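Malonyl CoA-acyl carrier protein transacylase (Mycobacterium tuberculosis, PDB 2QC3) catalyses the transfer of the malonyl group from malonyl-CoA to holo-acyl carrier protein, providing malonyl-ACP for fatty acid biosynthesis. Local coordinates at residues Val153-Asn158 and Phe194-Met199; Gly90-Glu95 and Gln247-Asp252; Ala119-Ala124 and Ala200-Gly205. One frame throughout, in Å; residues are numbered along the deposited sequence.

Interactions 1 and 2 build the active site from two sides: 194-199 carries His195 and 90-95 carries Ser92, both assigned catalytic roles by similarity, with His195 NE2 3.3 Å from Ser92 OG. The two contacts are tied together by a probable hydrogen bond from Val249 N to Ala155 O (2.7 Å), and both reach the same acetic acid molecule, probably from the crystallisation liquor. Their centres are 10 Å apart. Interaction 3 lies farther out, its centre about 14 Å from that of interaction 1 and 17 Å from that of interaction 2. It touches interaction 1 through Met121 CE, 3.2 Å from Phe194 CD2, but stays about 7 Å, nearest atoms, from interaction 2.

Interaction 1 of 3, residues Val153-Asn158 and Phe194-Met199; sequences VPANRN and FHTEFM. With ACY (acetic acid), chain B.
Ala155 turns its methyl onto the loop that carries His195, where CB lies 3.4 Å from Phe194 O and rests against His195 O and His195 CB as well. A residue this small lets strand 153-158 approach the loop backbone closely. Beside it, Thr196 CG2 touches both Ala155 CB and Val153 CB, the latter at 3.9 Å; the Val153 and Thr196 side chains lie alongside, pointing opposite ways. Thr196 suits the place because its branches divide the work: chi1 of 69° sets OG1 between the backbone N and the carbonyl carbon, where it accepts from Phe198 N in an ST turn and bonds Ala193 O, while CG2 supplies the apolar contact.

The amide of Asn156 folds back on its own strand. ND2 donates to Ala155 O over 2.8 Å in a nearly straight bond (165°), from above the carbonyl plane, and OD1 accepts a weak bond from His91 NE2. Asn156 ND2 also comes to 4.4 Å from His195 CD2, obliquely to the ring.

His195 ND1 is held by Gln244 O and, weakly, by Gln247 O, which fixes the rotation of the ring. At the other end, NE2 makes a weak bond to ACY O (3.1 Å). The methyl carbon ACY CH3 lies 3.3 Å from Phe194 CD1. Strand 153-158 has a classic beta bulge, with Ala155 and Asn156 together opposite Val164 of the neighbouring strand. The arrangement is consistent with the FabD active site, in which strands of the small ferredoxin-like subdomain lie behind the histidine of the probable Ser-His pair.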
loop_
_atom_site.group_PDB
_atom_site.type_symbol
_atom_site.label_atom_id
_atom_site.label_comp_id
_atom_site.label_asym_id
_atom_site.label_seq_id
_atom_site.Cartn_x
_atom_site.Cartn_y
_atom_site.Cartn_z
ATOM N N VAL A 153 13.784 -8.378 10.172
ATOM C CA VAL A 153 13.638 -8.415 8.729
ATOM C C VAL A 153 13.491 -7.014 8.132
ATOM O O VAL A 153 12.845 -6.145 8.725
ATOM C CB VAL A 153 12.371 -9.224 8.327
ATOM C CG1 VAL A 153 12.168 -9.171 6.829
ATOM C CG2 VAL A 153 12.503 -10.672 8.790
ATOM N N PRO A 154 14.148 -6.759 6.985
ATOM C CA PRO A 154 13.991 -5.435 6.381
ATOM C C PRO A 154 12.679 -5.587 5.601
ATOM O O PRO A 154 12.679 -5.783 4.381
ATOM C CB PRO A 154 15.220 -5.310 5.478
ATOM C CG PRO A 154 15.536 -6.724 5.122
ATOM C CD PRO A 154 15.313 -7.462 6.418
ATOM N N ALA A 155 11.570 -5.530 6.336
ATOM C CA ALA A 155 10.239 -5.705 5.763
ATOM C C ALA A 155 9.895 -4.680 4.692
ATOM O O ALA A 155 9.035 -4.920 3.854
ATOM C CB ALA A 155 9.178 -5.706 6.882
ATOM N N ASN A 156 10.566 -3.534 4.729
ATOM C CA ASN A 156 10.369 -2.493 3.726
ATOM C C ASN A 156 11.746 -2.015 3.272
ATOM O O ASN A 156 12.626 -1.774 4.105
ATOM C CB ASN A 156 9.652 -1.261 4.291
ATOM C CG ASN A 156 8.135 -1.368 4.302
ATOM O OD1 ASN A 156 7.455 -0.338 4.329
ATOM N ND2 ASN A 156 7.597 -2.584 4.311
ATOM N N ARG A 157 11.942 -1.934 1.959
ATOM C CA ARG A 157 13.161 -1.381 1.373
ATOM C C ARG A 157 12.494 -0.318 0.504
ATOM O O ARG A 157 12.010 -0.610 -0.589
ATOM C CB ARG A 157 13.916 -2.396 0.498
ATOM C CG ARG A 157 14.646 -3.530 1.261
ATOM C CD ARG A 157 15.727 -3.010 2.208
ATOM N NE ARG A 157 16.808 -2.292 1.529
ATOM C CZ ARG A 157 17.867 -2.858 0.951
ATOM N NH1 ARG A 157 18.024 -4.181 0.950
ATOM N NH2 ARG A 157 18.782 -2.090 0.373
ATOM N N ASN A 158 12.451 0.912 1.000
ATOM C CA ASN A 158 11.779 1.991 0.286
ATOM C C ASN A 158 12.642 2.887 -0.595
ATOM O O ASN A 158 12.172 3.380 -1.619
ATOM C CB ASN A 158 10.993 2.841 1.285
ATOM C CG ASN A 158 9.881 2.062 1.954
ATOM O OD1 ASN A 158 9.191 1.280 1.307
ATOM N ND2 ASN A 158 9.690 2.282 3.252
ATOM N N PHE A 194 4.464 -6.592 10.009
ATOM C CA PHE A 194 3.873 -6.820 8.699
ATOM C C PHE A 194 4.985 -7.221 7.725
ATOM O O PHE A 194 6.154 -6.898 7.939
ATOM C CB PHE A 194 3.180 -5.548 8.209
ATOM C CG PHE A 194 2.117 -5.037 9.141
ATOM C CD1 PHE A 194 1.734 -3.699 9.103
ATOM C CD2 PHE A 194 1.480 -5.890 10.041
ATOM C CE1 PHE A 194 0.736 -3.216 9.941
ATOM C CE2 PHE A 194 0.477 -5.414 10.885
ATOM C CZ PHE A 194 0.106 -4.073 10.831
ATOM N N HIS A 195 4.602 -7.934 6.671
ATOM C CA HIS A 195 5.526 -8.401 5.641
ATOM C C HIS A 195 6.693 -9.240 6.156
ATOM O O HIS A 195 7.832 -9.084 5.719
ATOM C CB HIS A 195 6.022 -7.207 4.812
ATOM C CG HIS A 195 4.932 -6.559 4.019
ATOM N ND1 HIS A 195 4.360 -7.165 2.921
ATOM C CD2 HIS A 195 4.215 -5.434 4.242
ATOM C CE1 HIS A 195 3.332 -6.445 2.508
ATOM N NE2 HIS A 195 3.223 -5.390 3.294
ATOM N N THR A 196 6.400 -10.139 7.087
ATOM C CA THR A 196 7.417 -11.036 7.626
ATOM C C THR A 196 6.724 -12.361 7.897
ATOM O O THR A 196 5.501 -12.453 7.787
ATOM C CB THR A 196 8.025 -10.532 8.953
ATOM O OG1 THR A 196 7.042 -10.618 9.990
ATOM C CG2 THR A 196 8.522 -9.082 8.814
ATOM N N GLU A 197 7.501 -13.384 8.246
ATOM C CA GLU A 197 6.932 -14.690 8.535
ATOM C C GLU A 197 5.934 -14.641 9.694
ATOM O O GLU A 197 5.073 -15.513 9.814
ATOM C CB GLU A 197 8.049 -15.694 8.841
ATOM C CG GLU A 197 8.839 -16.115 7.613
ATOM C CD GLU A 197 8.035 -16.996 6.661
ATOM O OE1 GLU A 197 6.859 -16.672 6.376
ATOM O OE2 GLU A 197 8.590 -18.014 6.185
ATOM N N PHE A 198 6.033 -13.614 10.537
ATOM C CA PHE A 198 5.120 -13.496 11.670
ATOM C C PHE A 198 3.668 -13.295 11.235
ATOM O O PHE A 198 2.744 -13.464 12.031
ATOM C CB PHE A 198 5.575 -12.374 12.617
ATOM C CG PHE A 198 6.874 -12.681 13.324
ATOM C CD1 PHE A 198 8.074 -12.112 12.897
ATOM C CD2 PHE A 198 6.904 -13.602 14.366
ATOM C CE1 PHE A 198 9.289 -12.463 13.494
ATOM C CE2 PHE A 198 8.106 -13.963 14.972
ATOM C CZ PHE A 198 9.306 -13.395 14.536
ATOM N N MET A 199 3.467 -12.944 9.966
ATOM C CA MET A 199 2.116 -12.776 9.447
ATOM C C MET A 199 1.624 -14.108 8.878
ATOM O O MET A 199 0.483 -14.214 8.457
ATOM C CB MET A 199 2.084 -11.707 8.346
ATOM C CG MET A 199 2.329 -10.288 8.842
ATOM S SD MET A 199 1.096 -9.807 10.064
ATOM C CE MET A 199 1.969 -10.170 11.584
HETATM C C ACY B . 0.569 -3.257 4.962
HETATM O O ACY B . 0.637 -4.448 4.718
HETATM O OXT ACY B . -0.271 -2.464 4.272
HETATM C CH3 ACY B . 1.427 -2.653 6.040
#

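Interaction 2 of 3, residues Gly90-Glu95 and Gln247-Asp252; sequences GHSVGE and QPVRWD. With ACY (acetic acid), chain B.
His91 and Ser92 run alongside Trp251 and Val249, with CA atoms 6.8 Å apart for His91 and Trp251 and slightly closer for Ser92 and Val249. Segment 90-95 leaves its strand through a type II' turn from His91 to Gly94, closed by Gly94 N to His91 O. Ser92 takes the strained second position of the turn, and the two glycines suit the tight bend: a beta carbon on Gly90 would run into Gly94 O, and one on Gly94 into His91 O. The sequence and the strained turn fit the GxSxG nucleophile elbow, in keeping with the catalytic role inferred for Ser92. In 247-252, an inverse gamma turn centred on Arg250 leads from the short, weakly bonded strand 249-250 into the helix begun by Trp251.

Val249 reaches across with both methyls, a branched side chain suiting a place with two partners. With CG1 anti to the backbone N (chi1 174°), that methyl sits over one face of the His91 imidazole in a CH-pi contact, 3.8 Å from the centroid and 18° off the normal. The other methyl, Val249 CG2, comes to 3.4 Å from Ser92 OG. Trp251 approaches from further along: its CB lies 3.9 Å from His91 ND1, and its CZ3 reaches Gly90 O at 3.6 Å. The two aromatic planes are inclined at 54°, neither stacked nor perpendicular. His91 ND1, buried here, has no polar partner in the model. Val93 N donates to ACY OXT over 2.8 Å, consistent with a backbone NH contributing to an oxyanion hole, as in relatives.

Around this core, Asn225 bonds both Gly90 O and Ser92 N. Helix 57-77 covers Val93, Leu275 and Ile278 of helix 275-282 pack on Trp251, and strand 249-250 pairs with strand 153-159.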
loop_
_atom_site.group_PDB
_atom_site.type_symbol
_atom_site.label_atom_id
_atom_site.label_comp_id
_atom_site.label_asym_id
_atom_site.label_seq_id
_atom_site.Cartn_x
_atom_site.Cartn_y
_atom_site.Cartn_z
ATOM N N GLY A 90 1.578 -0.254 -6.195
ATOM C CA GLY A 90 1.065 0.095 -4.889
ATOM C C GLY A 90 2.026 -0.376 -3.813
ATOM O O GLY A 90 2.813 -1.283 -4.011
ATOM N N HIS A 91 1.958 0.263 -2.657
ATOM C CA HIS A 91 2.814 -0.109 -1.553
ATOM C C HIS A 91 2.031 -0.869 -0.499
ATOM O O HIS A 91 1.039 -0.370 0.019
ATOM C CB HIS A 91 3.496 1.141 -0.960
ATOM C CG HIS A 91 4.393 0.850 0.214
ATOM N ND1 HIS A 91 5.760 1.054 0.180
ATOM C CD2 HIS A 91 4.128 0.310 1.425
ATOM C CE1 HIS A 91 6.295 0.641 1.318
ATOM N NE2 HIS A 91 5.325 0.183 2.091
ATOM N N SER A 92 2.489 -2.088 -0.209
ATOM C CA SER A 92 1.876 -2.937 0.818
ATOM C C SER A 92 0.392 -3.193 0.583
ATOM O O SER A 92 0.040 -3.774 -0.428
ATOM C CB SER A 92 2.089 -2.301 2.202
ATOM O OG SER A 92 3.468 -2.187 2.525
ATOM N N VAL A 93 -0.475 -2.774 1.502
ATOM C CA VAL A 93 -1.889 -2.980 1.246
ATOM C C VAL A 93 -2.312 -2.217 -0.033
ATOM O O VAL A 93 -3.284 -2.593 -0.684
ATOM C CB VAL A 93 -2.763 -2.534 2.432
ATOM C CG1 VAL A 93 -2.652 -1.029 2.657
ATOM C CG2 VAL A 93 -4.204 -2.943 2.155
ATOM N N GLY A 94 -1.567 -1.174 -0.401
ATOM C CA GLY A 94 -1.871 -0.413 -1.605
ATOM C C GLY A 94 -1.870 -1.281 -2.851
ATOM O O GLY A 94 -2.474 -0.933 -3.862
ATOM N N GLU A 95 -1.189 -2.415 -2.801
ATOM C CA GLU A 95 -1.183 -3.297 -3.967
ATOM C C GLU A 95 -2.586 -3.758 -4.367
ATOM O O GLU A 95 -2.871 -3.925 -5.552
ATOM C CB GLU A 95 -0.307 -4.520 -3.721
ATOM C CG GLU A 95 1.171 -4.197 -3.612
ATOM C CD GLU A 95 2.033 -5.354 -4.047
ATOM O OE1 GLU A 95 2.801 -5.187 -5.021
ATOM O OE2 GLU A 95 1.936 -6.433 -3.420
ATOM N N GLN A 247 6.133 -11.417 2.891
ATOM C CA GLN A 247 7.366 -11.026 2.211
ATOM C C GLN A 247 7.659 -9.527 2.229
ATOM O O GLN A 247 6.749 -8.708 2.271
ATOM C CB GLN A 247 7.324 -11.504 0.754
ATOM C CG GLN A 247 7.201 -13.011 0.606
ATOM C CD GLN A 247 8.374 -13.739 1.226
ATOM O OE1 GLN A 247 9.508 -13.635 0.750
ATOM N NE2 GLN A 247 8.112 -14.478 2.303
ATOM N N PRO A 248 8.947 -9.159 2.193
ATOM C CA PRO A 248 9.378 -7.758 2.199
ATOM C C PRO A 248 8.808 -6.955 1.027
ATOM O O PRO A 248 8.581 -7.485 -0.062
ATOM C CB PRO A 248 10.898 -7.863 2.108
ATOM C CG PRO A 248 11.182 -9.166 2.812
ATOM C CD PRO A 248 10.108 -10.065 2.271
ATOM N N VAL A 249 8.583 -5.672 1.266
ATOM C CA VAL A 249 8.081 -4.776 0.239
ATOM C C VAL A 249 9.307 -4.140 -0.416
ATOM O O VAL A 249 9.990 -3.324 0.205
ATOM C CB VAL A 249 7.191 -3.657 0.859
ATOM C CG1 VAL A 249 6.792 -2.634 -0.214
ATOM C CG2 VAL A 249 5.946 -4.276 1.498
ATOM N N ARG A 250 9.602 -4.526 -1.656
ATOM C CA ARG A 250 10.746 -3.958 -2.365
ATOM C C ARG A 250 10.292 -2.730 -3.161
ATOM O O ARG A 250 10.298 -2.732 -4.396
ATOM C CB ARG A 250 11.379 -4.996 -3.310
ATOM C CG ARG A 250 12.038 -6.190 -2.606
ATOM C CD ARG A 250 12.966 -5.744 -1.472
ATOM N NE ARG A 250 14.025 -4.837 -1.916
ATOM C CZ ARG A 250 15.279 -5.199 -2.190
ATOM N NH1 ARG A 250 16.160 -4.283 -2.583
ATOM N NH2 ARG A 250 15.654 -6.463 -2.070
ATOM N N TRP A 251 9.886 -1.684 -2.450
ATOM C CA TRP A 251 9.438 -0.470 -3.115
ATOM C C TRP A 251 10.585 0.115 -3.937
ATOM O O TRP A 251 10.366 0.668 -5.011
ATOM C CB TRP A 251 8.934 0.568 -2.101
ATOM C CG TRP A 251 8.353 1.767 -2.785
ATOM C CD1 TRP A 251 8.852 3.035 -2.783
ATOM C CD2 TRP A 251 7.211 1.784 -3.657
ATOM N NE1 TRP A 251 8.098 3.845 -3.607
ATOM C CE2 TRP A 251 7.081 3.103 -4.153
ATOM C CE3 TRP A 251 6.284 0.812 -4.066
ATOM C CZ2 TRP A 251 6.064 3.477 -5.043
ATOM C CZ3 TRP A 251 5.269 1.182 -4.956
ATOM C CH2 TRP A 251 5.169 2.509 -5.431
ATOM N N ASP A 252 11.807 -0.010 -3.427
ATOM C CA ASP A 252 12.977 0.488 -4.144
ATOM C C ASP A 252 13.107 -0.140 -5.532
ATOM O O ASP A 252 13.465 0.540 -6.489
ATOM C CB ASP A 252 14.263 0.234 -3.345
ATOM C CG ASP A 252 14.426 -1.223 -2.908
ATOM O OD1 ASP A 252 15.520 -1.559 -2.410
ATOM O OD2 ASP A 252 13.479 -2.027 -3.051
HETATM C C ACY B . 0.569 -3.257 4.962
HETATM O O ACY B . 0.637 -4.448 4.718
HETATM O OXT ACY B . -0.271 -2.464 4.272
HETATM C CH3 ACY B . 1.427 -2.653 6.040
#

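Interaction 3 of 3, residues Ala119-Ala124 and Ala200-Gly205; sequences AEMAKA and APALDG
Glu120, Met121 and Ala124 of helix 107-125 meet Pro201, Ala202 and Gly205, around the beginning of helix 203-211, in a close, mainly apolar contact with a glutamate and a water at one side. It is partly buried and lies towards the outside of the fold.

Ala202 suits the centre because its methyl can lie directly on the helix backbone, where the CA atoms of Ala202 and Glu120 are 4.6 Å apart. Ala202 CB lies 3.3 Å from Glu120 O and 3.6 Å from Glu120 CB, and also touches Met121 CG. Glu120 O still accepts the helix bond from Ala124 N, so the methyl rests against a carbonyl already in use. One turn on, Ala124 CB touches Pro201 CG at 3.5 Å, tighter than usual for two carbons.

Glu120 bends at chi2 (-53°), which brings its carboxylate round over the backbone of Gly205, with Glu120 CD 3.9 Å from Gly205 CA. Gly205 suits this position because a beta carbon there would point straight into that carboxylate. A water accepts from Gly205 N (2.9 Å) and donates to Pro201 O (2.8 Å); its link to Glu120 OE1 is doubtfully short.

Beyond CG, the Met121 side chain reaches Phe194 and Gln61. The chemistry thus implies that small residues bring the backbones together through van der Waals contact, while the glutamate, beside the first turn of helix 203-211, may be favoured by that helix end.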
loop_
_atom_site.group_PDB
_atom_site.type_symbol
_atom_site.label_atom_id
_atom_site.label_comp_id
_atom_site.label_asym_id
_atom_site.label_seq_id
_atom_site.Cartn_x
_atom_site.Cartn_y
_atom_site.Cartn_z
ATOM N N ALA A 119 -8.213 -8.124 8.844
ATOM C CA ALA A 119 -8.706 -8.966 9.930
ATOM C C ALA A 119 -7.756 -10.127 10.190
ATOM O O ALA A 119 -7.486 -10.468 11.341
ATOM C CB ALA A 119 -10.102 -9.500 9.593
ATOM N N GLU A 120 -7.255 -10.741 9.120
ATOM C CA GLU A 120 -6.332 -11.863 9.264
ATOM C C GLU A 120 -4.987 -11.448 9.857
ATOM O O GLU A 120 -4.439 -12.142 10.714
ATOM C CB GLU A 120 -6.099 -12.544 7.917
ATOM C CG GLU A 120 -7.287 -13.321 7.414
ATOM C CD GLU A 120 -7.806 -14.314 8.439
ATOM O OE1 GLU A 120 -6.995 -15.070 9.007
ATOM O OE2 GLU A 120 -9.029 -14.340 8.677
ATOM N N MET A 121 -4.450 -10.319 9.406
ATOM C CA MET A 121 -3.169 -9.862 9.927
ATOM C C MET A 121 -3.320 -9.425 11.383
ATOM O O MET A 121 -2.425 -9.647 12.203
ATOM C CB MET A 121 -2.618 -8.722 9.066
ATOM C CG MET A 121 -2.108 -9.170 7.692
ATOM S SD MET A 121 -1.605 -7.788 6.625
ATOM C CE MET A 121 -0.266 -7.098 7.582
ATOM N N ALA A 122 -4.457 -8.814 11.706
ATOM C CA ALA A 122 -4.720 -8.383 13.080
ATOM C C ALA A 122 -4.601 -9.624 13.966
ATOM O O ALA A 122 -3.950 -9.606 15.008
ATOM C CB ALA A 122 -6.123 -7.791 13.182
ATOM N N LYS A 123 -5.233 -10.704 13.519
ATOM C CA LYS A 123 -5.214 -11.985 14.214
ATOM C C LYS A 123 -3.775 -12.460 14.403
ATOM O O LYS A 123 -3.382 -12.890 15.490
ATOM C CB LYS A 123 -5.973 -13.014 13.384
ATOM C CG LYS A 123 -6.954 -13.876 14.141
ATOM C CD LYS A 123 -7.764 -14.698 13.152
ATOM C CE LYS A 123 -8.817 -15.539 13.844
ATOM N NZ LYS A 123 -9.524 -16.440 12.893
ATOM N N ALA A 124 -2.991 -12.377 13.331
ATOM C CA ALA A 124 -1.601 -12.808 13.363
ATOM C C ALA A 124 -0.744 -12.000 14.335
ATOM O O ALA A 124 0.172 -12.539 14.945
ATOM C CB ALA A 124 -1.000 -12.752 11.947
ATOM N N ALA A 200 2.488 -15.122 8.884
ATOM C CA ALA A 200 2.151 -16.439 8.340
ATOM C C ALA A 200 0.768 -16.972 8.701
ATOM O O ALA A 200 0.089 -17.540 7.855
ATOM C CB ALA A 200 3.215 -17.464 8.739
ATOM N N PRO A 201 0.334 -16.807 9.961
ATOM C CA PRO A 201 -0.995 -17.325 10.305
ATOM C C PRO A 201 -2.151 -16.638 9.578
ATOM O O PRO A 201 -3.279 -17.134 9.580
ATOM C CB PRO A 201 -1.053 -17.169 11.829
ATOM C CG PRO A 201 -0.071 -16.076 12.120
ATOM C CD PRO A 201 1.049 -16.327 11.156
ATOM N N ALA A 202 -1.868 -15.511 8.935
ATOM C CA ALA A 202 -2.900 -14.788 8.194
ATOM C C ALA A 202 -3.033 -15.302 6.758
ATOM O O ALA A 202 -4.014 -15.004 6.078
ATOM C CB ALA A 202 -2.586 -13.289 8.182
ATOM N N LEU A 203 -2.050 -16.080 6.305
ATOM C CA LEU A 203 -2.050 -16.615 4.942
ATOM C C LEU A 203 -3.278 -17.426 4.546
ATOM O O LEU A 203 -3.857 -17.197 3.488
ATOM C CB LEU A 203 -0.805 -17.473 4.697
ATOM C CG LEU A 203 0.490 -16.754 4.323
ATOM C CD1 LEU A 203 1.637 -17.749 4.211
ATOM C CD2 LEU A 203 0.282 -16.014 3.015
ATOM N N ASP A 204 -3.665 -18.377 5.388
ATOM C CA ASP A 204 -4.813 -19.233 5.101
ATOM C C ASP A 204 -6.071 -18.467 4.733
ATOM O O ASP A 204 -6.671 -18.704 3.686
ATOM C CB ASP A 204 -5.105 -20.149 6.293
ATOM C CG ASP A 204 -4.171 -21.338 6.352
ATOM O OD1 ASP A 204 -4.302 -22.155 7.284
ATOM O OD2 ASP A 204 -3.306 -21.460 5.461
ATOM N N GLY A 205 -6.470 -17.551 5.607
ATOM C CA GLY A 205 -7.662 -16.772 5.360
ATOM C C GLY A 205 -7.507 -15.857 4.165
ATOM O O GLY A 205 -8.412 -15.747 3.334
HETATM O O HOH W 1 -5.808 -17.079 8.397
#